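Long-range contacts in putative DNA-binding protein (Salmonella typhimurium, PDB 2NMU), which is of unknown function but belongs to the plants and prokaryotes conserved (PCC) domain family and possibly binds DNA: residues Arg45-Ala50 and Ile122-Ala127; Leu128-Gln133 and Leu143-Arg148; Gly74-Ile79 and Leu94-Pro99. All coordinates share one frame; numbering follows the deposited sequence.

Contact 1 (Arg45-Ala50 and Ile122-Ala127); sequences RAAWIA and IGELPA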
loop_
_atom_site.group_PDB
_atom_site.type_symbol
_atom_site.label_atom_id
_atom_site.label_comp_id
_atom_site.label_asym_id
_atom_site.label_seq_id
_atom_site.Cartn_x
_atom_site.Cartn_y
_atom_site.Cartn_z
ATOM N N ARG A 45 6.340 -16.388 -9.979
ATOM C CA ARG A 45 5.277 -17.337 -9.660
ATOM C C ARG A 45 4.422 -16.969 -8.444
ATOM O O ARG A 45 3.371 -17.566 -8.224
ATOM C CB ARG A 45 5.866 -18.737 -9.433
ATOM C CG ARG A 45 6.699 -19.294 -10.584
ATOM C CD ARG A 45 5.929 -19.295 -11.895
ATOM N NE ARG A 45 4.660 -20.017 -11.814
ATOM C CZ ARG A 45 4.547 -21.335 -11.674
ATOM N NH1 ARG A 45 5.632 -22.097 -11.597
ATOM N NH2 ARG A 45 3.345 -21.892 -11.609
ATOM N N ALA A 46 4.870 -16.001 -7.655
ATOM C CA ALA A 46 4.128 -15.588 -6.464
ATOM C C ALA A 46 4.555 -14.169 -6.114
ATOM O O ALA A 46 5.309 -13.948 -5.166
ATOM C CB ALA A 46 4.434 -16.537 -5.307
ATOM N N ALA A 47 4.053 -13.211 -6.883
ATOM C CA ALA A 47 4.416 -11.815 -6.699
ATOM C C ALA A 47 3.280 -10.925 -6.213
ATOM O O ALA A 47 2.112 -11.306 -6.255
ATOM C CB ALA A 47 4.956 -11.272 -8.007
ATOM N N TRP A 48 3.637 -9.735 -5.742
ATOM C CA TRP A 48 2.634 -8.780 -5.286
ATOM C C TRP A 48 3.198 -7.379 -5.445
ATOM O O TRP A 48 4.414 -7.197 -5.514
ATOM C CB TRP A 48 2.245 -9.050 -3.822
ATOM C CG TRP A 48 3.085 -8.370 -2.769
ATOM C CD1 TRP A 48 2.809 -7.187 -2.135
ATOM C CD2 TRP A 48 4.310 -8.852 -2.201
ATOM N NE1 TRP A 48 3.783 -6.907 -1.207
ATOM C CE2 TRP A 48 4.717 -7.909 -1.225
ATOM C CE3 TRP A 48 5.103 -9.988 -2.419
ATOM C CZ2 TRP A 48 5.884 -8.065 -0.465
ATOM C CZ3 TRP A 48 6.265 -10.147 -1.663
ATOM C CH2 TRP A 48 6.644 -9.185 -0.695
ATOM N N ILE A 49 2.323 -6.387 -5.532
ATOM C CA ILE A 49 2.791 -5.012 -5.670
ATOM C C ILE A 49 3.137 -4.504 -4.276
ATOM O O ILE A 49 2.253 -4.290 -3.442
ATOM C CB ILE A 49 1.712 -4.107 -6.289
ATOM C CG1 ILE A 49 1.163 -4.752 -7.568
ATOM C CG2 ILE A 49 2.316 -2.733 -6.613
ATOM C CD1 ILE A 49 2.204 -4.963 -8.646
ATOM N N ALA A 50 4.426 -4.319 -4.021
ATOM C CA ALA A 50 4.880 -3.858 -2.715
ATOM C C ALA A 50 4.867 -2.339 -2.590
ATOM O O ALA A 50 4.857 -1.805 -1.485
ATOM C CB ALA A 50 6.280 -4.395 -2.433
ATOM N N ILE A 122 8.074 -4.486 -7.001
ATOM C CA ILE A 122 7.343 -5.737 -6.996
ATOM C C ILE A 122 8.095 -6.788 -6.200
ATOM O O ILE A 122 9.302 -6.946 -6.351
ATOM C CB ILE A 122 7.121 -6.235 -8.439
ATOM C CG1 ILE A 122 6.244 -5.229 -9.193
ATOM C CG2 ILE A 122 6.476 -7.617 -8.430
ATOM C CD1 ILE A 122 6.107 -5.513 -10.679
ATOM N N GLY A 123 7.371 -7.481 -5.332
ATOM C CA GLY A 123 7.980 -8.527 -4.537
ATOM C C GLY A 123 7.623 -9.886 -5.106
ATOM O O GLY A 123 6.542 -10.067 -5.661
ATOM N N GLU A 124 8.553 -10.829 -4.990
ATOM C CA GLU A 124 8.363 -12.202 -5.454
ATOM C C GLU A 124 8.710 -13.091 -4.254
ATOM O O GLU A 124 9.691 -12.839 -3.561
ATOM C CB GLU A 124 9.299 -12.510 -6.629
ATOM C CG GLU A 124 9.503 -14.002 -6.893
ATOM C CD GLU A 124 8.319 -14.667 -7.572
ATOM O OE1 GLU A 124 7.194 -14.134 -7.492
ATOM O OE2 GLU A 124 8.512 -15.744 -8.181
ATOM N N LEU A 125 7.891 -14.107 -4.002
ATOM C CA LEU A 125 8.099 -15.024 -2.878
ATOM C C LEU A 125 8.603 -16.352 -3.441
ATOM O O LEU A 125 7.812 -17.217 -3.802
ATOM C CB LEU A 125 6.771 -15.225 -2.138
ATOM C CG LEU A 125 6.134 -13.929 -1.614
ATOM C CD1 LEU A 125 4.674 -14.167 -1.253
ATOM C CD2 LEU A 125 6.914 -13.431 -0.410
ATOM N N PRO A 126 9.933 -16.529 -3.506
ATOM C CA PRO A 126 10.578 -17.736 -4.036
ATOM C C PRO A 126 10.120 -19.084 -3.488
ATOM O O PRO A 126 10.157 -20.081 -4.206
ATOM C CB PRO A 126 12.062 -17.486 -3.757
ATOM C CG PRO A 126 12.168 -15.991 -3.755
ATOM C CD PRO A 126 10.943 -15.602 -2.970
ATOM N N ALA A 127 9.695 -19.126 -2.230
ATOM C CA ALA A 127 9.273 -20.388 -1.629
ATOM C C ALA A 127 7.827 -20.770 -1.921
ATOM O O ALA A 127 7.394 -21.882 -1.597
ATOM C CB ALA A 127 9.499 -20.342 -0.118
#

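Contact 2 (Leu128-Gln133 and Leu143-Arg148); sequences LTFSRQ and LHISSR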
loop_
_atom_site.group_PDB
_atom_site.type_symbol
_atom_site.label_atom_id
_atom_site.label_comp_id
_atom_site.label_asym_id
_atom_site.label_seq_id
_atom_site.Cartn_x
_atom_site.Cartn_y
_atom_site.Cartn_z
ATOM N N LEU A 128 7.081 -19.866 -2.547
ATOM C CA LEU A 128 5.678 -20.127 -2.837
ATOM C C LEU A 128 5.317 -20.045 -4.315
ATOM O O LEU A 128 6.106 -19.596 -5.145
ATOM C CB LEU A 128 4.803 -19.129 -2.070
ATOM C CG LEU A 128 5.033 -19.020 -0.561
ATOM C CD1 LEU A 128 4.202 -17.868 -0.007
ATOM C CD2 LEU A 128 4.661 -20.331 0.121
ATOM N N THR A 129 4.105 -20.488 -4.624
ATOM C CA THR A 129 3.574 -20.442 -5.976
ATOM C C THR A 129 2.102 -20.066 -5.886
ATOM O O THR A 129 1.345 -20.680 -5.128
ATOM C CB THR A 129 3.696 -21.809 -6.692
ATOM O OG1 THR A 129 5.078 -22.103 -6.936
ATOM C CG2 THR A 129 2.952 -21.781 -8.018
ATOM N N PHE A 130 1.701 -19.045 -6.642
ATOM C CA PHE A 130 0.309 -18.607 -6.658
ATOM C C PHE A 130 -0.406 -19.191 -7.867
ATOM O O PHE A 130 0.161 -19.271 -8.956
ATOM C CB PHE A 130 0.185 -17.082 -6.780
ATOM C CG PHE A 130 0.619 -16.311 -5.562
ATOM C CD1 PHE A 130 0.769 -16.925 -4.325
ATOM C CD2 PHE A 130 0.846 -14.938 -5.657
ATOM C CE1 PHE A 130 1.135 -16.188 -3.202
ATOM C CE2 PHE A 130 1.214 -14.193 -4.547
ATOM C CZ PHE A 130 1.358 -14.819 -3.314
ATOM N N SER A 131 -1.653 -19.594 -7.678
ATOM C CA SER A 131 -2.465 -20.104 -8.774
ATOM C C SER A 131 -3.898 -19.701 -8.460
ATOM O O SER A 131 -4.201 -19.295 -7.338
ATOM C CB SER A 131 -2.338 -21.631 -8.909
ATOM O OG SER A 131 -2.745 -22.306 -7.733
ATOM N N ARG A 132 -4.769 -19.776 -9.454
ATOM C CA ARG A 132 -6.167 -19.426 -9.262
ATOM C C ARG A 132 -6.968 -20.714 -9.410
ATOM O O ARG A 132 -7.036 -21.284 -10.496
ATOM C CB ARG A 132 -6.601 -18.397 -10.308
ATOM C CG ARG A 132 -5.709 -17.159 -10.358
ATOM C CD ARG A 132 -5.825 -16.304 -9.100
ATOM N NE ARG A 132 -4.691 -15.388 -8.979
ATOM C CZ ARG A 132 -4.606 -14.399 -8.090
ATOM N NH1 ARG A 132 -5.596 -14.180 -7.232
ATOM N NH2 ARG A 132 -3.519 -13.640 -8.049
ATOM N N GLN A 133 -7.556 -21.172 -8.311
ATOM C CA GLN A 133 -8.335 -22.408 -8.308
ATOM C C GLN A 133 -9.787 -22.129 -7.943
ATOM O O GLN A 133 -10.073 -21.261 -7.116
ATOM C CB GLN A 133 -7.741 -23.388 -7.297
ATOM C CG GLN A 133 -6.247 -23.606 -7.447
ATOM C CD GLN A 133 -5.887 -24.414 -8.674
ATOM O OE1 GLN A 133 -4.711 -24.569 -8.999
ATOM N NE2 GLN A 133 -6.896 -24.944 -9.357
ATOM N N LEU A 143 -7.321 -17.175 -5.144
ATOM C CA LEU A 143 -5.914 -17.391 -4.862
ATOM C C LEU A 143 -5.652 -18.679 -4.096
ATOM O O LEU A 143 -6.244 -18.919 -3.048
ATOM C CB LEU A 143 -5.356 -16.209 -4.062
ATOM C CG LEU A 143 -3.877 -16.314 -3.681
ATOM C CD1 LEU A 143 -3.024 -16.282 -4.949
ATOM C CD2 LEU A 143 -3.499 -15.167 -2.753
ATOM N N HIS A 144 -4.767 -19.505 -4.644
ATOM C CA HIS A 144 -4.365 -20.759 -4.021
ATOM C C HIS A 144 -2.857 -20.652 -3.844
ATOM O O HIS A 144 -2.132 -20.356 -4.796
ATOM C CB HIS A 144 -4.700 -21.954 -4.919
ATOM C CG HIS A 144 -4.162 -23.257 -4.413
ATOM N ND1 HIS A 144 -4.547 -23.804 -3.208
ATOM C CD2 HIS A 144 -3.255 -24.113 -4.942
ATOM C CE1 HIS A 144 -3.900 -24.940 -3.015
ATOM N NE2 HIS A 144 -3.110 -25.151 -4.053
ATOM N N ILE A 145 -2.394 -20.888 -2.623
ATOM C CA ILE A 145 -0.978 -20.786 -2.308
ATOM C C ILE A 145 -0.393 -22.147 -1.978
ATOM O O ILE A 145 -0.867 -22.835 -1.078
ATOM C CB ILE A 145 -0.771 -19.847 -1.109
ATOM C CG1 ILE A 145 -1.477 -18.515 -1.382
ATOM C CG2 ILE A 145 0.711 -19.624 -0.867
ATOM C CD1 ILE A 145 -1.790 -17.720 -0.141
ATOM N N SER A 146 0.639 -22.535 -2.713
ATOM C CA SER A 146 1.288 -23.816 -2.481
ATOM C C SER A 146 2.797 -23.635 -2.493
ATOM O O SER A 146 3.301 -22.597 -2.925
ATOM C CB SER A 146 0.860 -24.828 -3.548
ATOM O OG SER A 146 1.118 -24.345 -4.853
ATOM N N SER A 147 3.514 -24.639 -2.003
ATOM C CA SER A 147 4.969 -24.591 -1.957
ATOM C C SER A 147 5.564 -24.653 -3.363
ATOM O O SER A 147 5.054 -25.362 -4.232
ATOM C CB SER A 147 5.497 -25.753 -1.115
ATOM O OG SER A 147 6.911 -25.773 -1.113
ATOM N N ARG A 148 6.641 -23.903 -3.584
ATOM C CA ARG A 148 7.306 -23.880 -4.885
ATOM C C ARG A 148 7.910 -25.258 -5.161
ATOM O O ARG A 148 7.687 -25.843 -6.219
ATOM C CB ARG A 148 8.414 -22.820 -4.893
ATOM C CG ARG A 148 9.135 -22.638 -6.233
ATOM C CD ARG A 148 8.264 -21.935 -7.265
ATOM N NE ARG A 148 7.899 -20.579 -6.852
ATOM C CZ ARG A 148 8.540 -19.470 -7.219
ATOM N NH1 ARG A 148 9.592 -19.533 -8.026
ATOM N NH2 ARG A 148 8.131 -18.291 -6.764
HETATM O O HOH W 1 -0.489 -22.585 -6.233
#

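Contact 3 (Gly74-Ile79 and Leu94-Pro99); sequences GTFEVI and LAVSDP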
loop_
_atom_site.group_PDB
_atom_site.type_symbol
_atom_site.label_atom_id
_atom_site.label_comp_id
_atom_site.label_asym_id
_atom_site.label_seq_id
_atom_site.Cartn_x
_atom_site.Cartn_y
_atom_site.Cartn_z
ATOM N N GLY A 74 -8.483 11.124 -18.674
ATOM C CA GLY A 74 -8.279 12.431 -18.078
ATOM C C GLY A 74 -6.877 12.572 -17.525
ATOM O O GLY A 74 -5.917 12.058 -18.098
ATOM N N THR A 75 -6.765 13.277 -16.407
ATOM C CA THR A 75 -5.484 13.500 -15.750
ATOM C C THR A 75 -5.618 12.895 -14.363
ATOM O O THR A 75 -6.275 13.463 -13.493
ATOM C CB THR A 75 -5.186 15.007 -15.636
ATOM O OG1 THR A 75 -5.217 15.589 -16.945
ATOM C CG2 THR A 75 -3.812 15.243 -15.018
ATOM N N PHE A 76 -4.990 11.744 -14.162
ATOM C CA PHE A 76 -5.087 11.030 -12.894
ATOM C C PHE A 76 -3.752 10.697 -12.242
ATOM O O PHE A 76 -2.751 10.464 -12.922
ATOM C CB PHE A 76 -5.829 9.708 -13.106
ATOM C CG PHE A 76 -7.247 9.859 -13.571
ATOM C CD1 PHE A 76 -8.261 10.154 -12.672
ATOM C CD2 PHE A 76 -7.577 9.671 -14.912
ATOM C CE1 PHE A 76 -9.587 10.255 -13.095
ATOM C CE2 PHE A 76 -8.899 9.770 -15.345
ATOM C CZ PHE A 76 -9.906 10.062 -14.434
ATOM N N GLU A 77 -3.747 10.675 -10.915
ATOM C CA GLU A 77 -2.563 10.297 -10.157
ATOM C C GLU A 77 -2.903 8.929 -9.584
ATOM O O GLU A 77 -4.043 8.693 -9.177
ATOM C CB GLU A 77 -2.303 11.263 -8.994
ATOM C CG GLU A 77 -1.838 12.653 -9.399
ATOM C CD GLU A 77 -0.441 12.652 -9.978
ATOM O OE1 GLU A 77 0.528 12.459 -9.212
ATOM O OE2 GLU A 77 -0.307 12.837 -11.203
ATOM N N VAL A 78 -1.938 8.019 -9.580
ATOM C CA VAL A 78 -2.166 6.706 -8.998
ATOM C C VAL A 78 -1.887 6.859 -7.509
ATOM O O VAL A 78 -0.763 7.154 -7.114
ATOM C CB VAL A 78 -1.212 5.649 -9.568
ATOM C CG1 VAL A 78 -1.334 4.352 -8.767
ATOM C CG2 VAL A 78 -1.537 5.405 -11.028
ATOM N N ILE A 79 -2.914 6.679 -6.690
ATOM C CA ILE A 79 -2.759 6.808 -5.246
ATOM C C ILE A 79 -2.305 5.480 -4.661
ATOM O O ILE A 79 -1.446 5.435 -3.783
ATOM C CB ILE A 79 -4.084 7.250 -4.601
ATOM C CG1 ILE A 79 -4.464 8.633 -5.138
ATOM C CG2 ILE A 79 -3.960 7.261 -3.081
ATOM C CD1 ILE A 79 -3.376 9.688 -4.972
ATOM N N LEU A 94 -6.994 -0.687 -8.015
ATOM C CA LEU A 94 -6.407 0.625 -8.251
ATOM C C LEU A 94 -7.259 1.759 -7.693
ATOM O O LEU A 94 -8.487 1.694 -7.714
ATOM C CB LEU A 94 -6.229 0.829 -9.761
ATOM C CG LEU A 94 -5.914 2.226 -10.309
ATOM C CD1 LEU A 94 -4.457 2.587 -10.022
ATOM C CD2 LEU A 94 -6.170 2.252 -11.811
ATOM N N ALA A 95 -6.591 2.790 -7.193
ATOM C CA ALA A 95 -7.259 3.978 -6.674
ATOM C C ALA A 95 -6.569 5.165 -7.340
ATOM O O ALA A 95 -5.335 5.251 -7.344
ATOM C CB ALA A 95 -7.103 4.061 -5.162
ATOM N N VAL A 96 -7.350 6.062 -7.932
ATOM C CA VAL A 96 -6.776 7.234 -8.587
ATOM C C VAL A 96 -7.447 8.506 -8.092
ATOM O O VAL A 96 -8.573 8.463 -7.600
ATOM C CB VAL A 96 -6.934 7.173 -10.130
ATOM C CG1 VAL A 96 -6.139 6.006 -10.693
ATOM C CG2 VAL A 96 -8.403 7.046 -10.503
ATOM N N SER A 97 -6.743 9.631 -8.217
ATOM C CA SER A 97 -7.265 10.936 -7.808
ATOM C C SER A 97 -7.191 11.871 -9.011
ATOM O O SER A 97 -6.245 11.790 -9.802
ATOM C CB SER A 97 -6.447 11.511 -6.642
ATOM O OG SER A 97 -5.087 11.727 -6.991
ATOM N N ASP A 98 -8.186 12.746 -9.159
ATOM C CA ASP A 98 -8.209 13.673 -10.292
ATOM C C ASP A 98 -7.651 15.060 -9.937
ATOM O O ASP A 98 -7.187 15.281 -8.813
ATOM C CB ASP A 98 -9.628 13.776 -10.880
ATOM C CG ASP A 98 -10.621 14.445 -9.946
ATOM O OD1 ASP A 98 -10.198 15.136 -9.002
ATOM O OD2 ASP A 98 -11.840 14.286 -10.185
ATOM N N PRO A 99 -7.680 16.013 -10.889
ATOM C CA PRO A 99 -7.150 17.355 -10.623
ATOM C C PRO A 99 -7.795 18.132 -9.482
ATOM O O PRO A 99 -7.337 19.222 -9.139
ATOM C CB PRO A 99 -7.321 18.067 -11.967
ATOM C CG PRO A 99 -7.235 16.958 -12.956
ATOM C CD PRO A 99 -8.084 15.895 -12.300
#

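Contact 1 (Arg45-Ala50 and Ile122-Ala127)
The carboxylate of E124 takes two successive backbone N-H groups at the start of 45-50, one on each oxygen: R45 N lies 2.9 Å from E124 OE2 in a nearly straight bond (169°), and A46 N lies 3.0 Å from E124 OE1. Both donors arrive on the syn side, somewhat out of the carboxylate plane, so the rotation of the group is fixed. With CG opposite the backbone N (chi1 162°), the chain bends at chi2 (75°) and brings the two oxygens round to residues 45 and 46. Beside this grip L125 N bonds to A46 O (2.8 Å), and W48 and G123 form an antiparallel hydrogen-bonded pair. The indole lies across the same glycine: G123 CA is 4.0 Å from the centroid of the six-membered ring of W48, a CH-pi contact over the face of the ring. L125 CD2 meets W48 CZ3 at 3.6 Å, the two side chains crossing at about a right angle. On the opposite face of the sheet I122 touches A47 through CG2 and I49 through CG1. In the second shell R148 makes a salt bridge to E124 OE2, while W48 NE1 is hydrogen-bonded to A50 O of the second subunit. Strands 47-56 and 114-124 are thus paired side by side, with strand 75-86 next to the former and strand 15-25 next to the latter.

Contact 2 (Leu128-Gln133 and Leu143-Arg148)
F130 opposite I145 and S131 opposite H144 mark the middle of an antiparallel beta hairpin, strands 128-134 and 141-147, a two-stranded sheet separate from the large antiparallel sheet of the chain. Reciprocal backbone bonds join T129 with S146 and S131 with H144. On one face L143 CD1 sits over the F130 ring, 4.1 Å from its centroid in a CH-pi contact, and also lies 3.9 Å above the R132 guanidinium plane, over its centre. I145 runs alongside the phenyl ring, its CG1 3.9 Å from F130 CE1. The guanidinium of R132 is hydrogen-bonded to T84 and salt-bridged to E86 of its own chain, and salt-bridged to E119 of the second subunit. Across the other face a water bridges the strands, donating to T129 O (2.9 Å) and hydrogen-bonded to S131 OG and S146 OG. At the open end R148 turns back, bent at chi2 (72°) and chi3 (62°), and grips L128 O side-on with NE (2.7 Å) and NH2 (2.9 Å), the oxygen lying in the guanidinium plane. Two N-H groups on one carbonyl fix the rotation of the guanidinium and probably help tie the end of strand 141-147 to the start of strand 128-134.

Contact 3 (Gly74-Ile79 and Leu94-Pro99)
E77 and S97 form the antiparallel hydrogen-bonded pair at the core of this hairpin contact, with E77 N to S97 O and S97 N to E77 O both at 3.0 Å, each donor in the carbonyl plane of its acceptor. I79 N adds a third bond, to A95 O, two residues further along strand 75-86. Here the packing is close on both faces of the sheet. On one, V78 CG1 meets L94 CD1 at 3.8 Å with the side chains crossing at about a right angle, and V96 sets its CG2 3.8 Å from F76 CD1; the phenyl ring meanwhile has S97 O at its edge, near the ring plane. On the other, S97 OG is held between its own backbone N and carbonyl carbon (chi1 62°), where it lies 3.3 Å from I79 CD1 and 3.5 Å from E77 CB and makes a weak hydrogen bond to G105 O of the third subunit. Strands 47-56 and 103-108 flank this pair within the large sheet.

The end at T75, D98 and P99 is looser and partly exposed. No backbone bond links the segments there: P99 CD merely abuts T75 O at 3.3 Å, P99 CG approaches T75 CB, and D98 brings just CB within 4.2 Å of F76 CE1 while its carboxylate turns away, D98 OD1 being hydrogen-bonded to Y100 N.

The chemistry is divided accordingly. The face carrying F76, V78, L94 and V96 is hydrocarbon, whereas the E77 carboxylate and the V78 carbonyl find partners outside the hairpin: E77 makes a salt bridge to R115, and V78 O is hydrogen-bonded to H93 of the third subunit. T75 O, buried in this contact, has no partner in the model, which probably carries a small energetic cost.

Contacts 1 and 3 belong to the same large antiparallel sheet, in which strands 47-56 and 75-86 are neighbours, yet they lie on opposite sides of the chain's centre, about 25 Å between centres. Along the chain contact 3 falls between the two segments of contact 1, and contact 2 follows both. The hairpin of contact 2 comes directly after strand 114-124, its centre about 11 Å from that of contact 1, and the two touch: R45 O and F130 N, 2.7 Å apart, are probably hydrogen-bonded. Contacts 2 and 3 are about 31 Å apart between centres. All three touch the second subunit, so both ends of the fold take part in the three-chain assembly.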